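Local coordinates for protein reducing end xylose-releasing exo-oligoxylanase (Paenibacillus barengoltzii G22, PDB 5YXT) that probably hydrolyses xylo-oligosaccharides, releasing xylose from their reducing ends, as a glycoside hydrolase family 8 enzyme of xylan breakdown, at residues Y131-L136 with R157-T162; W143-A148 with Y152-R157; P199-L204 with G371-W376. One frame throughout, in Å; residues are numbered along the deposited sequence.

Interaction 1. Residues Y131-L136 with R157-T162; sequences YFALAL and RDLLRT
The backbone hydrogen bond from Leu136 N to Phe132 O, 2.9 Å long, spans the helical turn that presents Ala133 to Leu159 and Leu160. The contact itself is apolar, and one methyl group carries it. Leu160 approaches Ala133 CB with its forked end: CD2 comes to 3.5 Å of that carbon and CG to 3.7 Å, while CD1 stays further back. Although the CB of Leu160 does not aim at the other helix, its CG lies opposite the carbonyl carbon (chi1 -69°), which carries the fork across. Leu159 starts out toward Ala133 and reaches the same methyl from another direction, with CD1 at 4.2 Å. Helices 126-143 and 152-165 are consecutive in the (alpha/alpha)6 barrel of family 8 and run in broadly opposite senses here. The small alanine lets the backbones close in, with the CA atoms of Ala133 and Leu159 6.7 Å apart. Phe205 of helix 199-208 touches both Ala133 and Leu160, so a third helix lies against this buried seam. The partly exposed part of 157-162 is polar: Asp158 OD1 is hydrogen-bonded to Tyr210 OH, and Arg161 NH2 forms salt bridges with Glu212 and Asp213.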
loop_
_atom_site.group_PDB
_atom_site.type_symbol
_atom_site.label_atom_id
_atom_site.label_comp_id
_atom_site.label_asym_id
_atom_site.label_seq_id
_atom_site.Cartn_x
_atom_site.Cartn_y
_atom_site.Cartn_z
ATOM N N TYR C 131 -4.079 26.803 -24.398
ATOM C CA TYR C 131 -5.092 25.842 -24.820
ATOM C C TYR C 131 -5.697 26.226 -26.166
ATOM O O TYR C 131 -5.984 25.347 -26.973
ATOM C CB TYR C 131 -6.203 25.712 -23.781
ATOM C CG TYR C 131 -5.937 24.649 -22.758
ATOM C CD1 TYR C 131 -5.185 24.930 -21.630
ATOM C CD2 TYR C 131 -6.423 23.353 -22.924
ATOM C CE1 TYR C 131 -4.924 23.950 -20.683
ATOM C CE2 TYR C 131 -6.166 22.373 -21.986
ATOM C CZ TYR C 131 -5.412 22.683 -20.875
ATOM O OH TYR C 131 -5.164 21.716 -19.947
ATOM N N PHE C 132 -5.952 27.524 -26.397
ATOM C CA PHE C 132 -6.451 27.958 -27.704
ATOM C C PHE C 132 -5.514 27.471 -28.801
ATOM O O PHE C 132 -5.945 26.918 -29.818
ATOM C CB PHE C 132 -6.547 29.492 -27.767
ATOM C CG PHE C 132 -7.783 30.085 -27.118
ATOM C CD1 PHE C 132 -9.033 29.515 -27.289
ATOM C CD2 PHE C 132 -7.684 31.250 -26.365
ATOM C CE1 PHE C 132 -10.157 30.081 -26.701
ATOM C CE2 PHE C 132 -8.809 31.822 -25.771
ATOM C CZ PHE C 132 -10.040 31.239 -25.936
ATOM N N ALA C 133 -4.210 27.672 -28.589
ATOM C CA ALA C 133 -3.221 27.373 -29.616
ATOM C C ALA C 133 -3.189 25.886 -29.930
ATOM O O ALA C 133 -3.242 25.495 -31.097
ATOM C CB ALA C 133 -1.841 27.866 -29.170
ATOM N N LEU C 134 -3.125 25.033 -28.899
ATOM C CA LEU C 134 -3.065 23.594 -29.174
ATOM C C LEU C 134 -4.385 23.071 -29.736
ATOM O O LEU C 134 -4.382 22.214 -30.632
ATOM C CB LEU C 134 -2.663 22.805 -27.922
ATOM C CG LEU C 134 -2.213 21.370 -28.227
ATOM C CD1 LEU C 134 -1.036 21.348 -29.224
ATOM C CD2 LEU C 134 -1.867 20.527 -26.976
ATOM N N ALA C 135 -5.521 23.537 -29.201
ATOM C CA ALA C 135 -6.811 23.122 -29.747
ATOM C C ALA C 135 -6.932 23.479 -31.223
ATOM O O ALA C 135 -7.385 22.660 -32.027
ATOM C CB ALA C 135 -7.957 23.756 -28.951
ATOM N N LEU C 136 -6.517 24.694 -31.592
ATOM C CA LEU C 136 -6.567 25.133 -32.986
ATOM C C LEU C 136 -5.650 24.299 -33.876
ATOM O O LEU C 136 -6.008 23.970 -35.014
ATOM C CB LEU C 136 -6.190 26.612 -33.068
ATOM C CG LEU C 136 -7.268 27.599 -32.596
ATOM C CD1 LEU C 136 -6.662 28.961 -32.269
ATOM C CD2 LEU C 136 -8.423 27.718 -33.627
ATOM N N ARG C 157 -0.573 29.579 -35.013
ATOM C CA ARG C 157 0.806 30.031 -35.153
ATOM C C ARG C 157 0.922 31.534 -34.924
ATOM O O ARG C 157 1.890 31.999 -34.308
ATOM C CB ARG C 157 1.345 29.632 -36.528
ATOM C CG ARG C 157 1.572 28.110 -36.676
ATOM C CD ARG C 157 2.213 27.739 -38.018
ATOM N NE ARG C 157 1.324 28.079 -39.123
ATOM C CZ ARG C 157 0.418 27.255 -39.642
ATOM N NH1 ARG C 157 0.280 26.022 -39.177
ATOM N NH2 ARG C 157 -0.351 27.672 -40.641
ATOM N N ASP C 158 -0.058 32.313 -35.398
ATOM C CA ASP C 158 -0.031 33.752 -35.137
ATOM C C ASP C 158 -0.162 34.033 -33.647
ATOM O O ASP C 158 0.537 34.900 -33.102
ATOM C CB ASP C 158 -1.149 34.458 -35.905
ATOM C CG ASP C 158 -0.907 34.484 -37.398
ATOM O OD1 ASP C 158 0.212 34.143 -37.835
ATOM O OD2 ASP C 158 -1.847 34.846 -38.135
ATOM N N LEU C 159 -1.059 33.312 -32.971
ATOM C CA LEU C 159 -1.188 33.475 -31.527
ATOM C C LEU C 159 0.128 33.152 -30.818
ATOM O O LEU C 159 0.599 33.923 -29.971
ATOM C CB LEU C 159 -2.320 32.586 -31.021
ATOM C CG LEU C 159 -2.803 32.811 -29.596
ATOM C CD1 LEU C 159 -2.010 31.986 -28.597
ATOM C CD2 LEU C 159 -2.674 34.276 -29.280
ATOM N N LEU C 160 0.730 32.008 -31.153
ATOM C CA LEU C 160 1.966 31.588 -30.496
ATOM C C LEU C 160 3.097 32.568 -30.753
ATOM O O LEU C 160 3.964 32.747 -29.893
ATOM C CB LEU C 160 2.363 30.201 -30.977
ATOM C CG LEU C 160 1.429 29.092 -30.510
ATOM C CD1 LEU C 160 1.837 27.799 -31.172
ATOM C CD2 LEU C 160 1.474 28.980 -28.976
ATOM N N ARG C 161 3.106 33.202 -31.930
ATOM C CA ARG C 161 4.110 34.215 -32.226
ATOM C C ARG C 161 3.955 35.420 -31.305
ATOM O O ARG C 161 4.941 35.915 -30.747
ATOM C CB ARG C 161 4.018 34.624 -33.699
ATOM C CG ARG C 161 4.899 35.790 -34.013
ATOM C CD ARG C 161 5.154 35.838 -35.492
ATOM N NE ARG C 161 6.585 36.410 -35.561
ATOM C CZ ARG C 161 7.709 35.818 -35.052
ATOM N NH1 ARG C 161 8.897 36.381 -35.100
ATOM N NH2 ARG C 161 7.697 34.625 -34.501
ATOM N N THR C 162 2.724 35.905 -31.136
ATOM C CA THR C 162 2.461 36.975 -30.178
ATOM C C THR C 162 2.942 36.608 -28.777
ATOM O O THR C 162 3.544 37.435 -28.080
ATOM C CB THR C 162 0.961 37.275 -30.159
ATOM O OG1 THR C 162 0.519 37.575 -31.487
ATOM C CG2 THR C 162 0.651 38.449 -29.235
#

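Interaction 2. Residues W143-A148 with Y152-R157; sequences WGDREA and YGTQAR
Tyr152 and Arg146 lie side by side and point the same way, the phenol ring and the guanidinium plane turned 77° apart. The modelled distance between Arg146 NH2 and Tyr152 OH is too short to be trusted, but both groups converge on the same partners: each binds Asp88, by a salt bridge and a hydrogen bond respectively, and each is hydrogen-bonded to Gln84 OE1. Gly144 O meets the edge of the tyrosine ring near its plane, 3.4 Å from Tyr152 CE2. That same CE2 sits at the edge of the Trp143 indole, 4.3 Å from Trp143 CE3. These residues form the tight connection between helices 126-143 and 152-165 of the (alpha/alpha)6 barrel, where Gly144 leaves the first helix with positive phi. Asp145 then turns its carboxylate to the start of the second: with CG beside its own backbone N (chi1 -84°), OD1 accepts an almost straight hydrogen bond from Gly153 N, 2.9 Å and 175°, on its syn side. Ser140 OG is a second partner of OD1. A water donates to Asp145 OD2 and accepts from Arg157 NH2 at 2.7 Å, lying in plane at the edge of a guanidinium whose one face rests on Gly153 O.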
loop_
_atom_site.group_PDB
_atom_site.type_symbol
_atom_site.label_atom_id
_atom_site.label_comp_id
_atom_site.label_asym_id
_atom_site.label_seq_id
_atom_site.Cartn_x
_atom_site.Cartn_y
_atom_site.Cartn_z
ATOM N N TRP C 143 -9.428 18.312 -38.962
ATOM C CA TRP C 143 -10.490 18.734 -39.862
ATOM C C TRP C 143 -10.018 19.560 -41.035
ATOM O O TRP C 143 -10.734 19.619 -42.039
ATOM C CB TRP C 143 -11.542 19.558 -39.107
ATOM C CG TRP C 143 -12.098 18.906 -37.898
ATOM C CD1 TRP C 143 -12.472 17.600 -37.764
ATOM C CD2 TRP C 143 -12.384 19.538 -36.648
ATOM N NE1 TRP C 143 -12.953 17.376 -36.497
ATOM C CE2 TRP C 143 -12.915 18.550 -35.793
ATOM C CE3 TRP C 143 -12.224 20.841 -36.159
ATOM C CZ2 TRP C 143 -13.297 18.824 -34.482
ATOM C CZ3 TRP C 143 -12.603 21.112 -34.858
ATOM C CH2 TRP C 143 -13.136 20.107 -34.037
ATOM N N GLY C 144 -8.872 20.227 -40.924
ATOM C CA GLY C 144 -8.385 21.081 -41.981
ATOM C C GLY C 144 -8.793 22.526 -41.791
ATOM O O GLY C 144 -9.914 22.815 -41.354
ATOM N N ASP C 145 -7.879 23.441 -42.107
ATOM C CA ASP C 145 -8.194 24.858 -42.059
ATOM C C ASP C 145 -9.376 25.160 -42.968
ATOM O O ASP C 145 -9.546 24.541 -44.021
ATOM C CB ASP C 145 -6.980 25.688 -42.489
ATOM C CG ASP C 145 -6.004 25.926 -41.358
ATOM O OD1 ASP C 145 -5.987 25.106 -40.419
ATOM O OD2 ASP C 145 -5.261 26.933 -41.410
ATOM N N ARG C 146 -10.207 26.100 -42.536
ATOM C CA ARG C 146 -11.225 26.689 -43.391
ATOM C C ARG C 146 -10.889 28.164 -43.541
ATOM O O ARG C 146 -9.761 28.568 -43.250
ATOM C CB ARG C 146 -12.610 26.481 -42.787
ATOM C CG ARG C 146 -13.700 26.168 -43.777
ATOM C CD ARG C 146 -14.976 25.946 -43.005
ATOM N NE ARG C 146 -14.662 25.172 -41.816
ATOM C CZ ARG C 146 -15.183 25.382 -40.618
ATOM N NH1 ARG C 146 -16.071 26.347 -40.422
ATOM N NH2 ARG C 146 -14.811 24.607 -39.611
ATOM N N GLU C 147 -11.841 28.985 -43.966
ATOM C CA GLU C 147 -11.540 30.394 -44.179
ATOM C C GLU C 147 -11.639 31.185 -42.878
ATOM O O GLU C 147 -12.396 30.831 -41.968
ATOM C CB GLU C 147 -12.476 30.985 -45.231
ATOM C CG GLU C 147 -11.876 32.158 -45.977
ATOM C CD GLU C 147 -10.398 31.982 -46.287
ATOM O OE1 GLU C 147 -10.055 31.403 -47.345
ATOM O OE2 GLU C 147 -9.574 32.427 -45.463
ATOM N N ALA C 148 -10.872 32.271 -42.814
ATOM C CA ALA C 148 -10.751 33.063 -41.600
ATOM C C ALA C 148 -12.134 33.442 -41.074
ATOM O O ALA C 148 -13.046 33.712 -41.868
ATOM C CB ALA C 148 -9.926 34.324 -41.869
ATOM N N TYR C 152 -7.535 27.553 -38.872
ATOM C CA TYR C 152 -7.134 27.204 -37.504
ATOM C C TYR C 152 -5.622 27.259 -37.306
ATOM O O TYR C 152 -5.139 27.858 -36.341
ATOM C CB TYR C 152 -7.631 25.800 -37.145
ATOM C CG TYR C 152 -9.113 25.518 -37.355
ATOM C CD1 TYR C 152 -10.085 26.239 -36.670
ATOM C CD2 TYR C 152 -9.527 24.502 -38.213
ATOM C CE1 TYR C 152 -11.430 25.964 -36.843
ATOM C CE2 TYR C 152 -10.877 24.211 -38.393
ATOM C CZ TYR C 152 -11.826 24.948 -37.709
ATOM O OH TYR C 152 -13.174 24.674 -37.875
ATOM N N GLY C 153 -4.861 26.582 -38.176
ATOM C CA GLY C 153 -3.416 26.522 -37.997
ATOM C C GLY C 153 -2.753 27.883 -38.079
ATOM O O GLY C 153 -1.787 28.161 -37.364
ATOM N N THR C 154 -3.263 28.752 -38.950
ATOM C CA THR C 154 -2.734 30.109 -39.025
ATOM C C THR C 154 -3.054 30.890 -37.757
ATOM O O THR C 154 -2.179 31.554 -37.190
ATOM C CB THR C 154 -3.292 30.822 -40.255
ATOM O OG1 THR C 154 -2.896 30.107 -41.434
ATOM C CG2 THR C 154 -2.757 32.243 -40.328
ATOM N N GLN C 155 -4.301 30.801 -37.277
ATOM C CA GLN C 155 -4.653 31.470 -36.025
ATOM C C GLN C 155 -3.758 30.999 -34.882
ATOM O O GLN C 155 -3.344 31.800 -34.037
ATOM C CB GLN C 155 -6.124 31.222 -35.686
ATOM C CG GLN C 155 -7.107 31.773 -36.712
ATOM C CD GLN C 155 -7.293 33.260 -36.590
ATOM O OE1 GLN C 155 -7.008 33.857 -35.542
ATOM N NE2 GLN C 155 -7.780 33.881 -37.661
ATOM N N ALA C 156 -3.434 29.705 -34.855
ATOM C CA ALA C 156 -2.629 29.152 -33.767
ATOM C C ALA C 156 -1.185 29.643 -33.830
ATOM O O ALA C 156 -0.616 30.072 -32.815
ATOM C CB ALA C 156 -2.677 27.623 -33.815
ATOM N N ARG C 157 -0.573 29.579 -35.013
ATOM C CA ARG C 157 0.806 30.031 -35.153
ATOM C C ARG C 157 0.922 31.534 -34.924
ATOM O O ARG C 157 1.890 31.999 -34.308
ATOM C CB ARG C 157 1.345 29.632 -36.528
ATOM C CG ARG C 157 1.572 28.110 -36.676
ATOM C CD ARG C 157 2.213 27.739 -38.018
ATOM N NE ARG C 157 1.324 28.079 -39.123
ATOM C CZ ARG C 157 0.418 27.255 -39.642
ATOM N NH1 ARG C 157 0.280 26.022 -39.177
ATOM N NH2 ARG C 157 -0.351 27.672 -40.641
HETATM O O HOH W 1 -2.147 25.868 -41.553
#

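Interaction 3. Residues P199-L204 with G371-W376; sequences PHFYEL and GNYRIW
The helix 199-204 and the irregular segment 371-376 come nearest through Leu204 and Ile375, whose CA atoms are 8.6 Å apart, so side chains alone bridge them. In the (alpha/alpha)6 barrel of family 8 this joins the start of helix 199-208 to the chain that follows helix 355-369, which ends at Gly371 in a Schellman motif. From Tyr373 on the backbone is extended, and Tyr373 and Ile375, two residues apart, both start toward the helix. Leu204 and Ile375 meet at a slant: CG2 of Ile375 packs against both leucine methyls, 3.9 Å from Leu204 CD2 and 4.0 Å from Leu204 CD1, and Ile375 CG1 also borders CD1. Phe201 and Tyr373 make the second touch, their side chains crossing at about a right angle. Tyr373 OH lies at the edge of the phenylalanine ring, near its plane, 4.1 Å from Phe201 CZ. Having CG opposite the backbone N (chi1 -161°) is what extends the tyrosine toward that rim. Leu134 of helix 126-143 packs on both Phe201 and Leu204, while Met76 of helix 68-80 lies against both aromatic residues. Polar groups of the loop are held separately: Tyr373 O accepts from Trp275 NE1, and the Gln80 amide bonds Arg374 O and the indole Trp376 NE1. At the glycine end, Arg374 NE donates to Gly371 O at 2.8 Å, in the carbonyl plane with a C=O...N angle of 151°, and Arg374 NH2 adds a weak bond to the same oxygen.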
loop_
_atom_site.group_PDB
_atom_site.type_symbol
_atom_site.label_atom_id
_atom_site.label_comp_id
_atom_site.label_asym_id
_atom_site.label_seq_id
_atom_site.Cartn_x
_atom_site.Cartn_y
_atom_site.Cartn_z
ATOM N N PRO C 199 4.366 21.276 -20.246
ATOM C CA PRO C 199 5.520 20.903 -21.081
ATOM C C PRO C 199 5.120 20.010 -22.237
ATOM O O PRO C 199 5.711 20.108 -23.321
ATOM C CB PRO C 199 6.465 20.199 -20.092
ATOM C CG PRO C 199 5.619 19.843 -18.910
ATOM C CD PRO C 199 4.531 20.862 -18.843
ATOM N N HIS C 200 4.071 19.202 -22.062
ATOM C CA HIS C 200 3.589 18.374 -23.162
ATOM C C HIS C 200 2.999 19.211 -24.292
ATOM O O HIS C 200 3.090 18.817 -25.459
ATOM C CB HIS C 200 2.572 17.339 -22.667
ATOM C CG HIS C 200 1.490 17.881 -21.778
ATOM N ND1 HIS C 200 1.747 18.581 -20.619
ATOM C CD2 HIS C 200 0.143 17.750 -21.843
ATOM C CE1 HIS C 200 0.606 18.900 -20.034
ATOM N NE2 HIS C 200 -0.384 18.408 -20.757
ATOM N N PHE C 201 2.391 20.357 -23.978
ATOM C CA PHE C 201 1.954 21.258 -25.042
ATOM C C PHE C 201 3.158 21.879 -25.756
ATOM O O PHE C 201 3.162 22.006 -26.988
ATOM C CB PHE C 201 1.047 22.369 -24.474
ATOM C CG PHE C 201 -0.384 21.931 -24.135
ATOM C CD1 PHE C 201 -0.662 20.653 -23.674
ATOM C CD2 PHE C 201 -1.442 22.833 -24.275
ATOM C CE1 PHE C 201 -1.969 20.265 -23.358
ATOM C CE2 PHE C 201 -2.765 22.468 -23.955
ATOM C CZ PHE C 201 -3.026 21.173 -23.494
ATOM N N TYR C 202 4.194 22.273 -25.003
ATOM C CA TYR C 202 5.308 22.985 -25.634
ATOM C C TYR C 202 6.124 22.058 -26.525
ATOM O O TYR C 202 6.672 22.507 -27.537
ATOM C CB TYR C 202 6.197 23.665 -24.582
ATOM C CG TYR C 202 5.408 24.363 -23.488
ATOM C CD1 TYR C 202 4.166 24.943 -23.752
ATOM C CD2 TYR C 202 5.889 24.409 -22.186
ATOM C CE1 TYR C 202 3.432 25.541 -22.748
ATOM C CE2 TYR C 202 5.180 25.012 -21.189
ATOM C CZ TYR C 202 3.946 25.570 -21.464
ATOM O OH TYR C 202 3.232 26.139 -20.442
ATOM N N GLU C 203 6.180 20.764 -26.188
ATOM C CA GLU C 203 6.783 19.785 -27.087
ATOM C C GLU C 203 6.131 19.833 -28.460
ATOM O O GLU C 203 6.803 19.692 -29.486
ATOM C CB GLU C 203 6.644 18.378 -26.507
ATOM C CG GLU C 203 7.441 18.124 -25.243
ATOM C CD GLU C 203 8.836 17.599 -25.523
ATOM O OE1 GLU C 203 9.229 17.523 -26.709
ATOM O OE2 GLU C 203 9.540 17.253 -24.547
ATOM N N LEU C 204 4.820 20.014 -28.493
ATOM C CA LEU C 204 4.099 20.076 -29.760
ATOM C C LEU C 204 4.251 21.437 -30.427
ATOM O O LEU C 204 4.328 21.517 -31.662
ATOM C CB LEU C 204 2.625 19.744 -29.529
ATOM C CG LEU C 204 2.369 18.355 -28.930
ATOM C CD1 LEU C 204 0.886 18.134 -28.706
ATOM C CD2 LEU C 204 2.932 17.256 -29.819
ATOM N N GLY C 371 -8.523 6.906 -22.856
ATOM C CA GLY C 371 -7.684 6.858 -24.037
ATOM C C GLY C 371 -8.135 7.765 -25.154
ATOM O O GLY C 371 -7.855 7.481 -26.326
ATOM N N ASN C 372 -8.802 8.873 -24.819
ATOM C CA ASN C 372 -9.431 9.752 -25.797
ATOM C C ASN C 372 -8.954 11.199 -25.710
ATOM O O ASN C 372 -9.581 12.084 -26.301
ATOM C CB ASN C 372 -10.954 9.678 -25.640
ATOM C CG ASN C 372 -11.507 8.367 -26.176
ATOM O OD1 ASN C 372 -11.297 8.050 -27.343
ATOM N ND2 ASN C 372 -12.179 7.589 -25.323
ATOM N N TYR C 373 -7.865 11.459 -24.999
ATOM C CA TYR C 373 -7.228 12.775 -24.952
ATOM C C TYR C 373 -5.904 12.595 -25.699
ATOM O O TYR C 373 -4.890 12.209 -25.112
ATOM C CB TYR C 373 -7.044 13.225 -23.497
ATOM C CG TYR C 373 -6.824 14.707 -23.270
ATOM C CD1 TYR C 373 -6.388 15.541 -24.288
ATOM C CD2 TYR C 373 -7.059 15.270 -22.020
ATOM C CE1 TYR C 373 -6.176 16.891 -24.062
ATOM C CE2 TYR C 373 -6.865 16.617 -21.785
ATOM C CZ TYR C 373 -6.411 17.423 -22.804
ATOM O OH TYR C 373 -6.210 18.769 -22.553
ATOM N N ARG C 374 -5.929 12.858 -27.003
ATOM C CA ARG C 374 -4.877 12.434 -27.916
ATOM C C ARG C 374 -4.170 13.601 -28.587
ATOM O O ARG C 374 -4.669 14.729 -28.629
ATOM C CB ARG C 374 -5.440 11.532 -29.009
ATOM C CG ARG C 374 -6.200 10.366 -28.446
ATOM C CD ARG C 374 -6.521 9.369 -29.518
ATOM N NE ARG C 374 -7.211 8.220 -28.961
ATOM C CZ ARG C 374 -7.148 7.002 -29.484
ATOM N NH1 ARG C 374 -6.418 6.787 -30.576
ATOM N NH2 ARG C 374 -7.811 6.007 -28.910
ATOM N N ILE C 375 -2.993 13.283 -29.131
ATOM C CA ILE C 375 -2.230 14.190 -29.975
ATOM C C ILE C 375 -2.691 13.958 -31.406
ATOM O O ILE C 375 -2.498 12.875 -31.968
ATOM C CB ILE C 375 -0.720 13.961 -29.844
ATOM C CG1 ILE C 375 -0.267 14.221 -28.405
ATOM C CG2 ILE C 375 0.026 14.850 -30.821
ATOM C CD1 ILE C 375 1.117 13.654 -28.072
ATOM N N TRP C 376 -3.316 14.968 -31.988
ATOM C CA TRP C 376 -3.854 14.862 -33.335
ATOM C C TRP C 376 -2.781 15.345 -34.301
ATOM O O TRP C 376 -2.439 16.532 -34.317
ATOM C CB TRP C 376 -5.153 15.650 -33.438
ATOM C CG TRP C 376 -6.158 14.976 -32.612
ATOM C CD1 TRP C 376 -6.602 15.359 -31.377
ATOM C CD2 TRP C 376 -6.782 13.726 -32.897
ATOM N NE1 TRP C 376 -7.503 14.435 -30.895
ATOM C CE2 TRP C 376 -7.634 13.425 -31.814
ATOM C CE3 TRP C 376 -6.733 12.843 -33.982
ATOM C CZ2 TRP C 376 -8.417 12.264 -31.776
ATOM C CZ3 TRP C 376 -7.506 11.698 -33.943
ATOM C CH2 TRP C 376 -8.345 11.421 -32.850
#

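In the fold
Helix 126-143 ties the three contacts together. Interactions 1 and 2 follow one another along helix 152-165, share Arg157 and have centres about 10 Å apart; they touch where Leu136 O meets Tyr152 CB at 3.2 Å and where Leu136 CB meets Ala156 CB at 3.7 Å. Interaction 3 lies on another flank of helix 126-143, its centre about 14 Å from that of interaction 1. There Tyr131 CE2 lies 3.7 Å from Phe201 CZ and 3.6 Å from Tyr373 OH. Interactions 2 and 3 do not meet, their nearest atoms being about 7 Å apart; interaction 3 brings the chain after the last helix back to this core.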